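Local coordinates for protein 30-kDa cleavage and polyadenylation specificity factor 30 (PDB 5ZUU) that recognises N6-methyladenosine-modified RNA through its YTH domain, the part present here, within a polyadenylation factor subunit that mediates poly(A) site selection, at residues 8-12 against 153-157; 26-32 against 88-92; 57-62 against 73-77. One frame throughout, in Å; residues are numbered along the deposited sequence.

Contact 3 is the innermost of the three, with its centre about 5 Å from that of the chain, and contact 1 packs against it: their centres are about 13 Å apart, Tyr153 CE2 lies 4.0 Å from Cys74 SG, and Leu12 CD1 lies 4.2 Å from Ile60 CG2. Contact 2 touches neither; its nearest atoms are about 5 Å from contact 3 and about 10 Å from contact 1. It is the one at the ligand, where Asn26 and Trp90 pack on a modified residue, probably the N6-methyladenosine of the bound RNA. From the remaining nucleic acid, nearest atoms are about 9 Å for contact 2, 10 Å for contact 3 and 15 Å for contact 1.

Contact 1. Residues 8-12 against 153-157; sequences TSHPL and YLEPD
Ser9 and Asp157 approach to 7.7 Å between CA atoms and Pro11 and Tyr153 to 8.2 Å, a spacing bridged by side chains, with the two backbones running in opposite senses. Tyr153 spans the gap at one end. Its OH donates to His10 O at 2.6 Å, in the carbonyl plane with a C=O...O angle of 151°; His10 O also lies at the edge of the Tyr153 ring, near its plane. CG is turned anti to the carbonyl carbon (chi1 -78°), which sends the ring out to this loop, and Leu12 CB rests 4.2 Å from CE2. At the other end Thr8 OG1 donates to the syn lone pair of Asp157 OD2 at 2.6 Å. The second carboxylate oxygen, OD1, accepts from a water at 2.5 Å that is also bonded to Ser9 OG at 3.0 Å; Lys109 adds a salt bridge to OD1. Both oxygens of the carboxylate are thus engaged, OD2 by Thr8 and OD1 by the water and Lys109, which should limit its rotation. His10 directs its NE2 elsewhere, to Glu168 of helix 159-172. This surface contact joins the loop before strand 17-24 to the end of helix 142-154, both beside strand 103-114 of the YTH-domain sheet.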
ATOM      1  N   THR A   8     -17.020  -5.134   0.049  1.00 28.56           N
ATOM      2  CA  THR A   8     -16.160  -5.402  -1.064  1.00 27.45           C
ATOM      3  C   THR A   8     -14.720  -4.959  -0.855  1.00 24.60           C
ATOM      4  O   THR A   8     -13.939  -5.112  -1.738  1.00 25.45           O
ATOM      5  CB  THR A   8     -16.708  -4.618  -2.251  1.00 27.84           C
ATOM      6  OG1 THR A   8     -16.654  -3.205  -1.936  1.00 27.37           O
ATOM      7  CG2 THR A   8     -18.160  -5.100  -2.531  1.00 26.82           C
ATOM      8  N   SER A   9     -14.415  -4.350   0.281  1.00 22.51           N
ATOM      9  CA  SER A   9     -13.081  -3.896   0.628  1.00 21.54           C
ATOM     10  C   SER A   9     -12.833  -4.250   2.122  1.00 21.99           C
ATOM     11  O   SER A   9     -13.770  -4.594   2.833  1.00 22.31           O
ATOM     12  CB  SER A   9     -12.964  -2.380   0.335  1.00 21.17           C
ATOM     13  OG  SER A   9     -13.692  -1.571   1.258  1.00 19.64           O
ATOM     14  N   HIS A  10     -11.585  -4.230   2.591  1.00 20.89           N
ATOM     15  CA  HIS A  10     -11.325  -4.518   3.960  1.00 20.89           C
ATOM     16  C   HIS A  10     -11.236  -3.158   4.612  1.00 21.01           C
ATOM     17  O   HIS A  10     -10.609  -2.247   4.071  1.00 19.66           O
ATOM     18  CB  HIS A  10     -10.021  -5.295   4.168  1.00 21.47           C
ATOM     19  CG  HIS A  10     -10.012  -6.606   3.489  1.00 21.90           C
ATOM     20  ND1 HIS A  10     -10.552  -7.736   4.066  1.00 21.96           N
ATOM     21  CD2 HIS A  10      -9.616  -6.965   2.250  1.00 23.85           C
ATOM     22  CE1 HIS A  10     -10.450  -8.751   3.224  1.00 22.75           C
ATOM     23  NE2 HIS A  10      -9.903  -8.308   2.104  1.00 23.70           N
ATOM     24  N   PRO A  11     -11.872  -3.023   5.769  1.00 20.62           N
ATOM     25  CA  PRO A  11     -11.721  -1.817   6.570  1.00 20.24           C
ATOM     26  C   PRO A  11     -10.269  -1.648   7.111  1.00 20.43           C
ATOM     27  O   PRO A  11      -9.561  -2.608   7.346  1.00 18.05           O
ATOM     28  CB  PRO A  11     -12.667  -2.065   7.722  1.00 20.98           C
ATOM     29  CG  PRO A  11     -12.588  -3.559   7.907  1.00 22.43           C
ATOM     30  CD  PRO A  11     -12.501  -4.125   6.515  1.00 21.63           C
ATOM     31  N   LEU A  12      -9.871  -0.408   7.297  1.00 20.74           N
ATOM     32  CA  LEU A  12      -8.660  -0.082   7.942  1.00 22.60           C
ATOM     33  C   LEU A  12      -8.604  -0.852   9.254  1.00 25.55           C
ATOM     34  O   LEU A  12      -9.515  -0.743  10.030  1.00 27.21           O
ATOM     35  CB  LEU A  12      -8.653   1.424   8.157  1.00 24.95           C
ATOM     36  CG  LEU A  12      -7.290   2.032   8.361  1.00 26.15           C
ATOM     37  CD1 LEU A  12      -6.468   1.817   7.098  1.00 25.72           C
ATOM     38  CD2 LEU A  12      -7.489   3.488   8.709  1.00 27.40           C
ATOM     39  N   TYR A 153     -10.916   5.531   1.528  1.00 12.38           N
ATOM     40  CA  TYR A 153     -12.210   4.875   1.793  1.00 12.74           C
ATOM     41  C   TYR A 153     -13.458   5.710   1.345  1.00 13.65           C
ATOM     42  O   TYR A 153     -14.546   5.148   1.262  1.00 15.57           O
ATOM     43  CB  TYR A 153     -12.304   4.505   3.245  1.00 12.76           C
ATOM     44  CG  TYR A 153     -11.507   3.266   3.499  1.00 13.46           C
ATOM     45  CD1 TYR A 153     -12.064   1.990   3.310  1.00 13.70           C
ATOM     46  CD2 TYR A 153     -10.166   3.351   3.873  1.00 13.03           C
ATOM     47  CE1 TYR A 153     -11.301   0.854   3.524  1.00 13.80           C
ATOM     48  CE2 TYR A 153      -9.409   2.238   4.087  1.00 13.12           C
ATOM     49  CZ  TYR A 153      -9.958   0.978   3.893  1.00 13.63           C
ATOM     50  OH  TYR A 153      -9.178  -0.121   4.193  1.00 11.79           O
ATOM     51  N   LEU A 154     -13.312   7.010   1.046  1.00 12.19           N
ATOM     52  CA  LEU A 154     -14.373   7.752   0.416  1.00 12.53           C
ATOM     53  C   LEU A 154     -14.492   7.476  -1.062  1.00 12.48           C
ATOM     54  O   LEU A 154     -15.557   7.727  -1.623  1.00 13.08           O
ATOM     55  CB  LEU A 154     -14.223   9.261   0.648  1.00 12.06           C
ATOM     56  CG  LEU A 154     -14.142   9.664   2.085  1.00 11.47           C
ATOM     57  CD1 LEU A 154     -13.857  11.151   2.126  1.00 12.36           C
ATOM     58  CD2 LEU A 154     -15.374   9.338   2.877  1.00 11.26           C
ATOM     59  N   GLU A 155     -13.451   6.965  -1.719  1.00 12.33           N
ATOM     60  CA  GLU A 155     -13.518   6.728  -3.145  1.00 12.97           C
ATOM     61  C   GLU A 155     -14.134   5.411  -3.465  1.00 12.72           C
ATOM     62  O   GLU A 155     -13.995   4.464  -2.712  1.00 13.58           O
ATOM     63  CB  GLU A 155     -12.138   6.809  -3.839  1.00 13.80           C
ATOM     64  CG  GLU A 155     -11.502   8.167  -3.721  1.00 13.42           C
ATOM     65  CD  GLU A 155     -12.387   9.271  -4.289  1.00 14.51           C
ATOM     66  OE1 GLU A 155     -12.454  10.389  -3.683  1.00 15.86           O
ATOM     67  OE2 GLU A 155     -12.967   9.061  -5.379  1.00 13.53           O
ATOM     68  N   PRO A 156     -14.877   5.345  -4.579  1.00 14.19           N
ATOM     69  CA  PRO A 156     -15.431   4.029  -5.049  1.00 13.40           C
ATOM     70  C   PRO A 156     -14.291   3.053  -5.362  1.00 13.86           C
ATOM     71  O   PRO A 156     -13.189   3.483  -5.816  1.00 12.31           O
ATOM     72  CB  PRO A 156     -16.153   4.373  -6.341  1.00 13.44           C
ATOM     73  CG  PRO A 156     -16.411   5.858  -6.232  1.00 14.30           C
ATOM     74  CD  PRO A 156     -15.303   6.468  -5.430  1.00 13.78           C
ATOM     75  N   ASP A 157     -14.551   1.772  -5.117  1.00 13.59           N
ATOM     76  CA  ASP A 157     -13.652   0.712  -5.493  1.00 14.82           C
ATOM     77  C   ASP A 157     -13.271   0.847  -6.963  1.00 15.45           C
ATOM     78  O   ASP A 157     -14.150   1.142  -7.780  1.00 16.09           O
ATOM     79  CB  ASP A 157     -14.337  -0.649  -5.324  1.00 15.17           C
ATOM     80  CG  ASP A 157     -14.578  -1.003  -3.924  1.00 16.60           C
ATOM     81  OD1 ASP A 157     -14.163  -0.286  -2.964  1.00 16.73           O
ATOM     82  OD2 ASP A 157     -15.210  -2.064  -3.726  1.00 21.09           O
TER
HETATM   83  O   HOH W   1     -15.562  -0.861  -0.982  1.00 29.69           O

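Contact 2. Residues 26-32 against 88-92; sequences NRENFEL and GNWKH
Gly88 begins the contact with its CA 4.3 Å from Leu32 CD2, and the same CA lies over one face of the Trp90 ring, offset toward the rim. Its backbone has a positive phi (34°), and a CB here would run into Trp90 CZ2, two independent reasons for the absence of a side chain. Asn89 contributes its carbonyl: O is 3.2 Å from Leu32 CD2, a tight van der Waals approach. Trp90 then sets its benzene edge against the helix. CE3 is 3.8 Å from Asn29 CG, with the amide and ring planes 74° apart, while CZ3 comes within 3.5 Å of Asn29 O, which lies near the ring plane. The indole NE1 is bonded to Asn102, fixing the far side of the ring. Lys91 crosses the start of the helix, CG anti to its backbone N and the chain extended as far as CE, which lays CD 3.7 Å from Asn26 ND2; a bend at the last torsion leaves NZ in a long salt bridge of 3.4 Å to Glu28 OE1. Asn26 is the N-cap of helix 27-36, its OD1 accepting from Asn29 N at 2.7 Å with an N-H...O angle of 165°. With an alanine here, the backbone N-H of Asn29 would probably be left without its capping acceptor and the Lys91 aliphatic chain without one of its flanking groups. Trp90 also meets Trp39 edge-to-face, and both Asn26 and Trp90 pack on a modified residue, probably the methylated adenosine, consistent with the aromatic cage by which YTH domains recognise this base.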
ATOM      1  N   ASN A  26       5.890   2.322 -12.221  1.00 17.19           N
ATOM      2  CA  ASN A  26       4.970   1.898 -13.261  1.00 18.78           C
ATOM      3  C   ASN A  26       3.713   1.218 -12.687  1.00 18.31           C
ATOM      4  O   ASN A  26       3.745   0.727 -11.555  1.00 17.88           O
ATOM      5  CB  ASN A  26       5.739   0.952 -14.234  1.00 19.39           C
ATOM      6  CG  ASN A  26       6.256  -0.311 -13.540  1.00 20.61           C
ATOM      7  OD1 ASN A  26       5.486  -1.081 -12.999  1.00 23.28           O
ATOM      8  ND2 ASN A  26       7.581  -0.505 -13.521  1.00 22.04           N
ATOM      9  N   ARG A  27       2.615   1.190 -13.455  1.00 19.27           N
ATOM     10  CA  ARG A  27       1.403   0.462 -13.035  1.00 20.75           C
ATOM     11  C   ARG A  27       1.593  -1.034 -13.082  1.00 20.83           C
ATOM     12  O   ARG A  27       0.989  -1.797 -12.307  1.00 20.06           O
ATOM     13  CB  ARG A  27       0.205   0.765 -13.898  1.00 21.71           C
ATOM     14  CG  ARG A  27      -0.290   2.157 -13.729  1.00 25.64           C
ATOM     15  CD  ARG A  27      -1.720   2.303 -14.263  1.00 27.53           C
ATOM     16  NE  ARG A  27      -2.117   3.684 -14.056  1.00 27.03           N
ATOM     17  CZ  ARG A  27      -2.889   4.153 -13.078  1.00 26.99           C
ATOM     18  NH1 ARG A  27      -3.481   3.373 -12.198  1.00 24.11           N
ATOM     19  NH2 ARG A  27      -3.120   5.461 -13.043  1.00 29.67           N
ATOM     20  N   GLU A  28       2.429  -1.488 -13.984  1.00 22.11           N
ATOM     21  CA  GLU A  28       2.532  -2.943 -14.150  1.00 23.34           C
ATOM     22  C   GLU A  28       2.866  -3.561 -12.826  1.00 19.55           C
ATOM     23  O   GLU A  28       2.239  -4.540 -12.482  1.00 16.63           O
ATOM     24  CB  GLU A  28       3.548  -3.366 -15.201  1.00 27.68           C
ATOM     25  CG  GLU A  28       3.219  -2.877 -16.607  1.00 35.05           C
ATOM     26  CD  GLU A  28       3.802  -1.494 -16.944  1.00 45.70           C
ATOM     27  OE1 GLU A  28       4.727  -1.407 -17.800  1.00 61.71           O
ATOM     28  OE2 GLU A  28       3.335  -0.486 -16.362  1.00 46.44           O
ATOM     29  N   ASN A  29       3.838  -3.042 -12.073  1.00 16.75           N
ATOM     30  CA  ASN A  29       4.206  -3.671 -10.785  1.00 16.68           C
ATOM     31  C   ASN A  29       3.096  -3.607  -9.737  1.00 14.87           C
ATOM     32  O   ASN A  29       2.876  -4.500  -9.021  1.00 13.49           O
ATOM     33  CB  ASN A  29       5.521  -3.127 -10.240  1.00 17.67           C
ATOM     34  CG  ASN A  29       6.730  -3.542 -11.080  1.00 18.54           C
ATOM     35  OD1 ASN A  29       7.821  -3.038 -10.908  1.00 18.60           O
ATOM     36  ND2 ASN A  29       6.517  -4.442 -11.967  1.00 14.74           N
ATOM     37  N   PHE A  30       2.456  -2.473  -9.682  1.00 14.54           N
ATOM     38  CA  PHE A  30       1.333  -2.291  -8.801  1.00 14.47           C
ATOM     39  C   PHE A  30       0.233  -3.336  -9.082  1.00 14.46           C
ATOM     40  O   PHE A  30      -0.328  -3.950  -8.178  1.00 12.09           O
ATOM     41  CB  PHE A  30       0.832  -0.851  -8.966  1.00 14.21           C
ATOM     42  CG  PHE A  30      -0.557  -0.639  -8.462  1.00 15.29           C
ATOM     43  CD1 PHE A  30      -0.859  -0.904  -7.144  1.00 15.46           C
ATOM     44  CD2 PHE A  30      -1.591  -0.187  -9.340  1.00 15.84           C
ATOM     45  CE1 PHE A  30      -2.147  -0.692  -6.672  1.00 15.59           C
ATOM     46  CE2 PHE A  30      -2.857   0.037  -8.873  1.00 16.23           C
ATOM     47  CZ  PHE A  30      -3.137  -0.243  -7.528  1.00 15.95           C
ATOM     48  N   GLU A  31      -0.066  -3.509 -10.359  1.00 17.37           N
ATOM     49  CA  GLU A  31      -1.062  -4.553 -10.779  1.00 20.91           C
ATOM     50  C   GLU A  31      -0.666  -5.965 -10.478  1.00 18.34           C
ATOM     51  O   GLU A  31      -1.458  -6.721  -9.974  1.00 17.61           O
ATOM     52  CB  GLU A  31      -1.464  -4.364 -12.225  1.00 23.78           C
ATOM     53  CG  GLU A  31      -2.284  -3.094 -12.312  1.00 28.47           C
ATOM     54  CD  GLU A  31      -2.698  -2.720 -13.698  1.00 34.01           C
ATOM     55  OE1 GLU A  31      -2.676  -3.597 -14.574  1.00 36.96           O
ATOM     56  OE2 GLU A  31      -3.071  -1.537 -13.876  1.00 40.72           O
ATOM     57  N   LEU A  32       0.606  -6.266 -10.656  1.00 20.83           N
ATOM     58  CA  LEU A  32       1.157  -7.528 -10.227  1.00 21.06           C
ATOM     59  C   LEU A  32       1.048  -7.730  -8.714  1.00 18.98           C
ATOM     60  O   LEU A  32       0.740  -8.848  -8.229  1.00 19.70           O
ATOM     61  CB  LEU A  32       2.620  -7.605 -10.661  1.00 25.79           C
ATOM     62  CG  LEU A  32       3.177  -8.981 -11.001  1.00 32.04           C
ATOM     63  CD1 LEU A  32       2.452  -9.597 -12.191  1.00 34.07           C
ATOM     64  CD2 LEU A  32       4.661  -8.873 -11.322  1.00 32.22           C
ATOM     65  N   GLY A  88       6.039 -12.183  -7.761  1.00 49.03           N
ATOM     66  CA  GLY A  88       6.661 -10.937  -8.169  1.00 46.45           C
ATOM     67  C   GLY A  88       7.949 -11.112  -8.942  1.00 53.94           C
ATOM     68  O   GLY A  88       9.036 -10.909  -8.384  1.00 62.89           O
ATOM     69  N   ASN A  89       7.852 -11.529 -10.205  1.00 48.54           N
ATOM     70  CA  ASN A  89       8.866 -11.107 -11.144  1.00 46.61           C
ATOM     71  C   ASN A  89       8.492  -9.699 -11.671  1.00 36.93           C
ATOM     72  O   ASN A  89       7.557  -9.518 -12.429  1.00 36.28           O
ATOM     73  CB  ASN A  89       9.132 -12.131 -12.250  1.00 55.19           C
ATOM     74  CG  ASN A  89      10.566 -12.048 -12.740  1.00 55.32           C
ATOM     75  OD1 ASN A  89      10.925 -11.079 -13.415  1.00 55.98           O
ATOM     76  ND2 ASN A  89      11.412 -13.009 -12.326  1.00 52.30           N
ATOM     77  N   TRP A  90       9.264  -8.719 -11.245  1.00 29.39           N
ATOM     78  CA  TRP A  90       8.916  -7.335 -11.367  1.00 27.25           C
ATOM     79  C   TRP A  90       9.511  -6.820 -12.648  1.00 30.26           C
ATOM     80  O   TRP A  90      10.563  -7.302 -13.095  1.00 36.76           O
ATOM     81  CB  TRP A  90       9.480  -6.533 -10.160  1.00 23.14           C
ATOM     82  CG  TRP A  90       9.044  -7.057  -8.814  1.00 21.29           C
ATOM     83  CD1 TRP A  90       9.811  -7.719  -7.895  1.00 19.22           C
ATOM     84  CD2 TRP A  90       7.732  -7.005  -8.268  1.00 18.65           C
ATOM     85  NE1 TRP A  90       9.058  -8.042  -6.810  1.00 17.55           N
ATOM     86  CE2 TRP A  90       7.783  -7.620  -7.006  1.00 17.57           C
ATOM     87  CE3 TRP A  90       6.528  -6.454  -8.704  1.00 17.57           C
ATOM     88  CZ2 TRP A  90       6.658  -7.750  -6.183  1.00 17.63           C
ATOM     89  CZ3 TRP A  90       5.431  -6.556  -7.892  1.00 18.22           C
ATOM     90  CH2 TRP A  90       5.496  -7.188  -6.629  1.00 17.56           C
ATOM     91  N   LYS A  91       8.856  -5.843 -13.244  1.00 31.18           N
ATOM     92  CA  LYS A  91       9.451  -5.075 -14.321  1.00 35.98           C
ATOM     93  C   LYS A  91      10.437  -4.034 -13.746  1.00 37.92           C
ATOM     94  O   LYS A  91      10.127  -3.397 -12.763  1.00 34.72           O
ATOM     95  CB  LYS A  91       8.321  -4.401 -15.104  1.00 40.60           C
ATOM     96  CG  LYS A  91       8.730  -3.320 -16.098  1.00 45.30           C
ATOM     97  CD  LYS A  91       7.517  -2.525 -16.565  1.00 47.17           C
ATOM     98  CE  LYS A  91       7.903  -1.400 -17.512  1.00 48.98           C
ATOM     99  NZ  LYS A  91       7.948  -1.957 -18.885  1.00 49.92           N
ATOM    100  N   HIS A  92      11.627  -3.891 -14.333  1.00 46.56           N
ATOM    101  CA  HIS A  92      12.477  -2.687 -14.143  1.00 56.41           C
ATOM    102  C   HIS A  92      13.390  -2.427 -15.329  1.00 60.04           C
ATOM    103  O   HIS A  92      13.644  -3.346 -16.084  1.00 52.67           O
ATOM    104  CB  HIS A  92      13.274  -2.732 -12.822  1.00 65.83           C
ATOM    105  CG  HIS A  92      14.200  -3.902 -12.670  1.00 73.13           C
ATOM    106  ND1 HIS A  92      13.814  -5.206 -12.894  1.00 75.17           N
ATOM    107  CD2 HIS A  92      15.488  -3.959 -12.247  1.00 80.56           C
ATOM    108  CE1 HIS A  92      14.834  -6.013 -12.655  1.00 81.39           C
ATOM    109  NE2 HIS A  92      15.862  -5.281 -12.265  1.00 82.22           N
TER

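Contact 3. Residues 57-62 against 73-77; sequences ENVILI and GCAKM
Lys76 pairs with Ile60 across two antiparallel strands whose short axes make an angle of 149°, and its side chain can be followed back along strand 58-62 toward Glu57. CB starts 4.1 Å from Val59 O, and CG continues past the same carbonyl at 3.9 Å. CD moves on to Asn58, 3.6 Å from OD1, and CE stays alongside that oxygen. The chain is extended until its last torsion, where a bend (chi4 87°) turns NZ to donate to Asn58 OD1 at 2.7 Å, from a position tilted 31° out of the carbonyl plane. Glu57 O also lies close to NZ, but at an angle too poor for a hydrogen bond. The amide it meets is held from its other end, since Asn58 ND2 is bonded to Asn17 OD1, so Asn17, in the second shell, probably helps to position the acceptor.

The backbone supplies the regular part. Met77 N donates to Val59 O at 2.9 Å, while Leu61 and Ala75 form a hydrogen-bonded pair, Leu61 N to Ala75 O at 2.8 Å and Ala75 N to Leu61 O at 3.0 Å. CA-H...O contacts from Ile60, Ile62, Cys74 and Lys76 fill in between. On the face carrying Ile60, Ile62, Cys74 and Lys76, Ile60 CG2 and Cys74 CB pack at 3.9 Å, and Leu148 and Leu152 of helix 142-154 cover Ile62 and Cys74. Val59 and Met77 lie side by side, pointing the same way, and both touch helix 46-55.

The chemistry is thus divided along the hairpin: a buried apolar middle, joined by backbone bonds, gives way at its Lys76 end to an ammonium group bound by a neutral amide oxygen, with the Glu57 carboxylate near enough that it would probably help to stabilise the positive charge.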
ATOM      1  N   GLU A  57       1.024  -3.244  15.377  1.00 20.28           N
ATOM      2  CA  GLU A  57       0.203  -4.376  14.873  1.00 21.20           C
ATOM      3  C   GLU A  57      -0.061  -4.306  13.350  1.00 18.98           C
ATOM      4  O   GLU A  57      -0.231  -5.355  12.667  1.00 17.25           O
ATOM      5  CB  GLU A  57      -1.095  -4.456  15.704  1.00 25.95           C
ATOM      6  CG  GLU A  57      -2.048  -5.619  15.421  1.00 34.72           C
ATOM      7  CD  GLU A  57      -1.410  -7.017  15.457  1.00 44.10           C
ATOM      8  OE1 GLU A  57      -0.313  -7.213  16.047  1.00 58.30           O
ATOM      9  OE2 GLU A  57      -2.016  -7.963  14.888  1.00 52.60           O
ATOM     10  N   ASN A  58      -0.121  -3.084  12.817  1.00 16.28           N
ATOM     11  CA  ASN A  58      -0.438  -2.868  11.413  1.00 15.59           C
ATOM     12  C   ASN A  58       0.375  -1.749  10.791  1.00 14.20           C
ATOM     13  O   ASN A  58       0.367  -0.608  11.266  1.00 13.49           O
ATOM     14  CB  ASN A  58      -1.887  -2.438  11.269  1.00 17.02           C
ATOM     15  CG  ASN A  58      -2.840  -3.416  11.852  1.00 17.24           C
ATOM     16  OD1 ASN A  58      -3.033  -4.482  11.321  1.00 19.09           O
ATOM     17  ND2 ASN A  58      -3.515  -3.017  12.886  1.00 19.32           N
ATOM     18  N   VAL A  59       1.091  -2.097   9.742  1.00 13.12           N
ATOM     19  CA  VAL A  59       1.772  -1.172   8.919  1.00 12.03           C
ATOM     20  C   VAL A  59       0.942  -1.085   7.677  1.00 11.78           C
ATOM     21  O   VAL A  59       0.677  -2.107   6.950  1.00 11.19           O
ATOM     22  CB  VAL A  59       3.194  -1.674   8.610  1.00 12.37           C
ATOM     23  CG1 VAL A  59       3.892  -0.736   7.626  1.00 11.83           C
ATOM     24  CG2 VAL A  59       3.967  -1.767   9.894  1.00 11.45           C
ATOM     25  N   ILE A  60       0.450   0.125   7.471  1.00 11.04           N
ATOM     26  CA  ILE A  60      -0.390   0.455   6.342  1.00 11.65           C
ATOM     27  C   ILE A  60       0.417   1.178   5.258  1.00 11.91           C
ATOM     28  O   ILE A  60       0.996   2.237   5.507  1.00 11.54           O
ATOM     29  CB  ILE A  60      -1.619   1.286   6.785  1.00 11.40           C
ATOM     30  CG1 ILE A  60      -2.357   0.548   7.916  1.00 11.69           C
ATOM     31  CG2 ILE A  60      -2.561   1.563   5.575  1.00 11.26           C
ATOM     32  CD1 ILE A  60      -2.766  -0.878   7.573  1.00 12.17           C
ATOM     33  N   LEU A  61       0.462   0.579   4.072  1.00 11.95           N
ATOM     34  CA  LEU A  61       1.206   1.093   2.893  1.00 11.18           C
ATOM     35  C   LEU A  61       0.215   1.709   1.929  1.00 11.00           C
ATOM     36  O   LEU A  61      -0.587   1.013   1.347  1.00 11.05           O
ATOM     37  CB  LEU A  61       1.901  -0.085   2.223  1.00 11.22           C
ATOM     38  CG  LEU A  61       2.792  -0.918   3.171  1.00 11.13           C
ATOM     39  CD1 LEU A  61       3.406  -2.048   2.415  1.00 11.45           C
ATOM     40  CD2 LEU A  61       3.911  -0.067   3.781  1.00 10.74           C
ATOM     41  N   ILE A  62       0.301   3.018   1.744  1.00 10.69           N
ATOM     42  CA  ILE A  62      -0.516   3.762   0.848  1.00 10.53           C
ATOM     43  C   ILE A  62       0.238   3.952  -0.451  1.00 11.00           C
ATOM     44  O   ILE A  62       1.206   4.723  -0.504  1.00 11.45           O
ATOM     45  CB  ILE A  62      -0.866   5.131   1.488  1.00 10.59           C
ATOM     46  CG1 ILE A  62      -1.635   4.912   2.792  1.00 10.75           C
ATOM     47  CG2 ILE A  62      -1.663   6.012   0.541  1.00 10.82           C
ATOM     48  CD1 ILE A  62      -1.860   6.193   3.648  1.00 11.06           C
ATOM     49  N   GLY A  73      -4.489   3.184  -3.478  1.00 12.61           N
ATOM     50  CA  GLY A  73      -5.012   2.277  -2.422  1.00 12.59           C
ATOM     51  C   GLY A  73      -4.074   2.105  -1.275  1.00 12.22           C
ATOM     52  O   GLY A  73      -3.042   2.824  -1.196  1.00 12.89           O
ATOM     53  N   CYS A  74      -4.427   1.169  -0.405  1.00 11.76           N
ATOM     54  CA  CYS A  74      -3.674   0.858   0.770  1.00 11.55           C
ATOM     55  C   CYS A  74      -3.728  -0.649   1.047  1.00 11.42           C
ATOM     56  O   CYS A  74      -4.693  -1.325   0.696  1.00  9.71           O
ATOM     57  CB  CYS A  74      -4.094   1.720   1.974  1.00 11.98           C
ATOM     58  SG  CYS A  74      -5.705   1.418   2.682  1.00 13.86           S
ATOM     59  N   ALA A  75      -2.597  -1.138   1.560  1.00 12.06           N
ATOM     60  CA  ALA A  75      -2.355  -2.548   1.920  1.00 12.64           C
ATOM     61  C   ALA A  75      -1.757  -2.621   3.285  1.00 12.78           C
ATOM     62  O   ALA A  75      -1.164  -1.667   3.749  1.00 13.12           O
ATOM     63  CB  ALA A  75      -1.432  -3.201   0.890  1.00 12.77           C
ATOM     64  N   LYS A  76      -1.999  -3.719   3.970  1.00 12.55           N
ATOM     65  CA  LYS A  76      -1.316  -4.032   5.173  1.00 12.95           C
ATOM     66  C   LYS A  76      -0.065  -4.863   4.818  1.00 13.08           C
ATOM     67  O   LYS A  76      -0.160  -5.815   4.045  1.00 12.41           O
ATOM     68  CB  LYS A  76      -2.213  -4.892   6.069  1.00 13.42           C
ATOM     69  CG  LYS A  76      -1.557  -5.289   7.357  1.00 13.67           C
ATOM     70  CD  LYS A  76      -2.517  -6.134   8.143  1.00 14.04           C
ATOM     71  CE  LYS A  76      -1.811  -7.111   9.014  1.00 14.76           C
ATOM     72  NZ  LYS A  76      -1.482  -6.488  10.298  1.00 16.38           N
ATOM     73  N   MET A  77       1.079  -4.503   5.385  1.00 12.65           N
ATOM     74  CA  MET A  77       2.287  -5.329   5.305  1.00 12.62           C
ATOM     75  C   MET A  77       2.031  -6.586   6.133  1.00 12.05           C
ATOM     76  O   MET A  77       1.814  -6.484   7.305  1.00 12.89           O
ATOM     77  CB  MET A  77       3.447  -4.543   5.859  1.00 13.31           C
ATOM     78  CG  MET A  77       4.798  -5.194   5.741  1.00 13.54           C
ATOM     79  SD  MET A  77       6.066  -4.114   6.401  1.00 14.01           S
ATOM     80  CE  MET A  77       7.498  -5.205   6.214  1.00 14.33           C
TER